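Local coordinates for cysteine desulfurase (Thermococcus onnurineus, PDB 5B89), which probably catalyses, with pyridoxal 5'-phosphate as cofactor, the transfer of sulfur from L-cysteine to a sulfur carrier, leaving L-alanine, at residues Leu112-Ile120 against Asp255-Gly263. Sequence-based numbering, arbitrary orientation.
Sequences LVALGLGHI and DTFEPPLIG
Phe257 swings its ring back against the helix at Gly116 because CG stands anti to the backbone N (chi1 -175°), while His119, with CG between N and the carbonyl carbon (chi1 69°), brings NE2 of its imidazole to the carbonyl oxygen of Thr256. In this fold-type I enzyme of the class-V aminotransferase family the two residues help dock the loop after strand 245-249 on the C-terminal part of helix 106-117 and the residues that follow it. Phe257 presents its rim: CZ lies 3.3 Å from Leu112 O, and Leu117 CD2 meets the edge near the ring plane at CD1, 3.9 Å away. Gly116 suits its place, since Phe257 CE1 comes within 3.5 Å of Gly116 CA and a beta carbon would strike both that ring and Glu258 O. Were Phe257 replaced by an alanine, a gap would probably open beside Gly116, and Leu117 CD2 and the ring of Phe284, which Phe257 meets edge-to-face, would lose their aromatic partner. Pro260 suits its place because its compact apolar ring sets CG against both Leu112 and Leu115, with Leu112 CD2 3.6 Å from Pro260 CB. Pro260 also reaches the dimer interface, its O accepting a hydrogen bond from Arg143 of the second subunit. At the more exposed end, His119 NE2 gives Thr256 O a weak, bent bond of 2.8 Å. The straighter link is between backbones: Glu258 N donates to Gly116 O over 3.0 Å at 167°.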
ATOM      1  N   LEU B 112     -12.213   2.462  -0.317  1.00 11.46           N
ATOM      2  CA  LEU B 112     -12.698   1.381   0.568  1.00 11.90           C
ATOM      3  C   LEU B 112     -13.991   1.765   1.237  1.00 12.00           C
ATOM      4  O   LEU B 112     -14.850   0.876   1.424  1.00 12.55           O
ATOM      5  CB  LEU B 112     -11.644   0.978   1.588  1.00 12.18           C
ATOM      6  CG  LEU B 112     -10.383   0.344   1.027  1.00 14.36           C
ATOM      7  CD1 LEU B 112      -9.488   0.098   2.238  1.00 15.41           C
ATOM      8  CD2 LEU B 112     -10.679  -0.892   0.219  1.00 16.80           C
ATOM      9  N   VAL B 113     -14.146   2.999   1.634  1.00 10.26           N
ATOM     10  CA  VAL B 113     -15.421   3.428   2.227  1.00 11.58           C
ATOM     11  C   VAL B 113     -16.543   3.223   1.231  1.00 12.61           C
ATOM     12  O   VAL B 113     -17.600   2.650   1.633  1.00 12.99           O
ATOM     13  CB  VAL B 113     -15.391   4.871   2.761  1.00 11.69           C
ATOM     14  CG1 VAL B 113     -16.769   5.347   3.321  1.00 12.50           C
ATOM     15  CG2 VAL B 113     -14.309   5.062   3.794  1.00 11.92           C
ATOM     16  N   ALA B 114     -16.367   3.737   0.035  1.00 11.65           N
ATOM     17  CA  ALA B 114     -17.461   3.645  -0.961  1.00 13.12           C
ATOM     18  C   ALA B 114     -17.695   2.155  -1.277  1.00 14.99           C
ATOM     19  O   ALA B 114     -18.939   1.747  -1.376  1.00 16.72           O
ATOM     20  CB  ALA B 114     -17.080   4.401  -2.231  1.00 13.88           C
ATOM     21  N   LEU B 115     -16.679   1.302  -1.437  1.00 13.59           N
ATOM     22  CA  LEU B 115     -16.909  -0.079  -1.797  1.00 13.79           C
ATOM     23  C   LEU B 115     -17.537  -0.753  -0.615  1.00 13.58           C
ATOM     24  O   LEU B 115     -18.492  -1.541  -0.873  1.00 17.93           O
ATOM     25  CB  LEU B 115     -15.573  -0.733  -2.102  1.00 17.21           C
ATOM     26  CG  LEU B 115     -14.937  -0.271  -3.449  1.00 17.74           C
ATOM     27  CD1 LEU B 115     -13.490  -0.768  -3.555  1.00 18.78           C
ATOM     28  CD2 LEU B 115     -15.712  -0.775  -4.661  1.00 21.90           C
ATOM     29  N   GLY B 116     -17.124  -0.504   0.606  1.00 12.93           N
ATOM     30  CA  GLY B 116     -17.651  -1.186   1.759  1.00 13.33           C
ATOM     31  C   GLY B 116     -19.027  -0.785   2.230  1.00 14.31           C
ATOM     32  O   GLY B 116     -19.622  -1.510   2.967  1.00 14.84           O
ATOM     33  N   LEU B 117     -19.488   0.365   1.784  1.00 13.51           N
ATOM     34  CA  LEU B 117     -20.805   0.843   2.139  1.00 13.90           C
ATOM     35  C   LEU B 117     -21.776   0.801   0.978  1.00 15.16           C
ATOM     36  O   LEU B 117     -22.867   1.108   1.172  1.00 17.45           O
ATOM     37  CB  LEU B 117     -20.793   2.293   2.645  1.00 13.83           C
ATOM     38  CG  LEU B 117     -20.057   2.540   3.951  1.00 14.53           C
ATOM     39  CD1 LEU B 117     -20.131   4.008   4.285  1.00 16.02           C
ATOM     40  CD2 LEU B 117     -20.639   1.724   5.079  1.00 15.58           C
ATOM     41  N   GLY B 118     -21.347   0.419  -0.202  1.00 15.82           N
ATOM     42  CA  GLY B 118     -22.223   0.437  -1.356  1.00 16.39           C
ATOM     43  C   GLY B 118     -23.536  -0.261  -1.143  1.00 17.70           C
ATOM     44  O   GLY B 118     -24.546   0.187  -1.597  1.00 21.12           O
ATOM     45  N   HIS B 119     -23.467  -1.347  -0.432  1.00 16.30           N
ATOM     46  CA  HIS B 119     -24.690  -2.199  -0.170  1.00 17.06           C
ATOM     47  C   HIS B 119     -25.741  -1.482   0.625  1.00 21.33           C
ATOM     48  O   HIS B 119     -26.911  -1.897   0.545  1.00 23.04           O
ATOM     49  CB  HIS B 119     -24.249  -3.511   0.521  1.00 18.26           C
ATOM     50  CG  HIS B 119     -23.752  -3.322   1.908  1.00 19.18           C
ATOM     51  ND1 HIS B 119     -24.493  -3.450   3.058  1.00 22.31           N
ATOM     52  CD2 HIS B 119     -22.522  -2.929   2.320  1.00 18.69           C
ATOM     53  CE1 HIS B 119     -23.744  -3.190   4.111  1.00 22.47           C
ATOM     54  NE2 HIS B 119     -22.545  -2.859   3.677  1.00 26.44           N
ATOM     55  N   ILE B 120     -25.448  -0.383   1.351  1.00 18.09           N
ATOM     56  CA  ILE B 120     -26.458   0.266   2.172  1.00 18.13           C
ATOM     57  C   ILE B 120     -27.398   1.150   1.350  1.00 17.76           C
ATOM     58  O   ILE B 120     -28.431   1.559   1.870  1.00 18.69           O
ATOM     59  CB  ILE B 120     -25.875   1.105   3.323  1.00 19.38           C
ATOM     60  CG1 ILE B 120     -25.251   2.446   2.880  1.00 21.12           C
ATOM     61  CG2 ILE B 120     -24.869   0.302   4.101  1.00 22.34           C
ATOM     62  CD1 ILE B 120     -24.882   3.394   4.041  1.00 22.74           C
ATOM     63  N   ASP B 255     -20.514  -3.753  12.107  1.00 20.64           N
ATOM     64  CA  ASP B 255     -21.538  -4.767  11.633  1.00 27.57           C
ATOM     65  C   ASP B 255     -22.176  -4.374  10.305  1.00 30.38           C
ATOM     66  O   ASP B 255     -23.094  -5.012   9.862  1.00 32.97           O
ATOM     67  CB  ASP B 255     -22.687  -4.905  12.700  1.00 30.11           C
ATOM     68  CG  ASP B 255     -22.248  -5.649  13.961  1.00 39.34           C
ATOM     69  OD1 ASP B 255     -21.245  -6.390  13.901  1.00 34.24           O
ATOM     70  OD2 ASP B 255     -22.892  -5.462  15.026  1.00 43.89           O
ATOM     71  N   THR B 256     -21.760  -3.278   9.688  1.00 20.04           N
ATOM     72  CA  THR B 256     -22.402  -2.691   8.507  1.00 22.22           C
ATOM     73  C   THR B 256     -21.333  -2.735   7.350  1.00 19.06           C
ATOM     74  O   THR B 256     -21.590  -3.085   6.253  1.00 24.20           O
ATOM     75  CB  THR B 256     -22.782  -1.191   8.741  1.00 25.87           C
ATOM     76  OG1 THR B 256     -23.739  -1.117   9.786  1.00 32.88           O
ATOM     77  CG2 THR B 256     -23.364  -0.510   7.451  1.00 27.67           C
ATOM     78  N   PHE B 257     -20.089  -2.403   7.697  1.00 18.57           N
ATOM     79  CA  PHE B 257     -19.082  -2.160   6.666  1.00 17.08           C
ATOM     80  C   PHE B 257     -18.544  -3.444   6.113  1.00 16.80           C
ATOM     81  O   PHE B 257     -17.914  -4.187   6.889  1.00 21.77           O
ATOM     82  CB  PHE B 257     -17.973  -1.347   7.313  1.00 18.18           C
ATOM     83  CG  PHE B 257     -16.879  -0.891   6.340  1.00 17.83           C
ATOM     84  CD1 PHE B 257     -17.139   0.088   5.401  1.00 17.77           C
ATOM     85  CD2 PHE B 257     -15.640  -1.410   6.397  1.00 20.08           C
ATOM     86  CE1 PHE B 257     -16.167   0.467   4.519  1.00 20.27           C
ATOM     87  CE2 PHE B 257     -14.638  -0.998   5.508  1.00 22.76           C
ATOM     88  CZ  PHE B 257     -14.948  -0.086   4.563  1.00 18.29           C
ATOM     89  N   GLU B 258     -18.679  -3.718   4.823  1.00 15.93           N
ATOM     90  CA  GLU B 258     -18.194  -4.947   4.233  1.00 17.89           C
ATOM     91  C   GLU B 258     -16.761  -4.818   3.814  1.00 18.85           C
ATOM     92  O   GLU B 258     -16.433  -3.892   3.145  1.00 20.28           O
ATOM     93  CB  GLU B 258     -19.010  -5.268   3.050  1.00 21.89           C
ATOM     94  CG  GLU B 258     -18.684  -6.585   2.474  1.00 30.73           C
ATOM     95  CD  GLU B 258     -19.238  -6.782   1.089  1.00 38.93           C
ATOM     96  OE1 GLU B 258     -18.543  -7.548   0.402  1.00 38.55           O
ATOM     97  OE2 GLU B 258     -20.289  -6.184   0.696  1.00 47.27           O
ATOM     98  N   PRO B 259     -15.849  -5.631   4.341  1.00 17.51           N
ATOM     99  CA  PRO B 259     -14.448  -5.481   3.937  1.00 17.91           C
ATOM    100  C   PRO B 259     -14.249  -5.624   2.466  1.00 15.11           C
ATOM    101  O   PRO B 259     -14.514  -6.725   1.920  1.00 15.19           O
ATOM    102  CB  PRO B 259     -13.726  -6.544   4.707  1.00 17.67           C
ATOM    103  CG  PRO B 259     -14.739  -7.436   5.251  1.00 22.23           C
ATOM    104  CD  PRO B 259     -16.041  -6.746   5.332  1.00 18.94           C
ATOM    105  N   PRO B 260     -13.715  -4.615   1.729  1.00 15.29           N
ATOM    106  CA  PRO B 260     -13.593  -4.806   0.289  1.00 16.13           C
ATOM    107  C   PRO B 260     -12.488  -5.738  -0.099  1.00 15.98           C
ATOM    108  O   PRO B 260     -12.521  -6.330  -1.150  1.00 16.60           O
ATOM    109  CB  PRO B 260     -13.247  -3.366  -0.199  1.00 16.78           C
ATOM    110  CG  PRO B 260     -13.918  -2.534   0.854  1.00 16.06           C
ATOM    111  CD  PRO B 260     -13.600  -3.181   2.153  1.00 16.07           C
ATOM    112  N   LEU B 261     -11.431  -5.785   0.721  1.00 12.93           N
ATOM    113  CA  LEU B 261     -10.239  -6.598   0.454  1.00 13.26           C
ATOM    114  C   LEU B 261     -10.155  -7.684   1.516  1.00 13.11           C
ATOM    115  O   LEU B 261     -10.068  -7.418   2.750  1.00 14.51           O
ATOM    116  CB  LEU B 261      -8.949  -5.783   0.460  1.00 15.88           C
ATOM    117  CG  LEU B 261      -8.950  -4.542  -0.422  1.00 15.32           C
ATOM    118  CD1 LEU B 261      -7.696  -3.733  -0.218  1.00 16.86           C
ATOM    119  CD2 LEU B 261      -9.165  -4.854  -1.865  1.00 16.74           C
ATOM    120  N   ILE B 262     -10.161  -8.970   1.085  1.00 10.55           N
ATOM    121  CA  ILE B 262     -10.181 -10.123   1.977  1.00 12.51           C
ATOM    122  C   ILE B 262      -9.148 -11.148   1.629  1.00 13.28           C
ATOM    123  O   ILE B 262      -8.723 -11.238   0.472  1.00 13.87           O
ATOM    124  CB  ILE B 262     -11.577 -10.771   2.067  1.00 12.92           C
ATOM    125  CG1 ILE B 262     -12.023 -11.286   0.715  1.00 14.69           C
ATOM    126  CG2 ILE B 262     -12.565  -9.791   2.745  1.00 14.60           C
ATOM    127  CD1 ILE B 262     -13.349 -12.094   0.823  1.00 15.78           C
ATOM    128  N   GLY B 263      -8.682 -11.928   2.609  1.00 13.53           N
ATOM    129  CA  GLY B 263      -7.659 -12.938   2.337  1.00 14.76           C
ATOM    130  C   GLY B 263      -6.816 -13.196   3.524  1.00 15.33           C
ATOM    131  O   GLY B 263      -7.335 -13.199   4.714  1.00 14.57           O
TER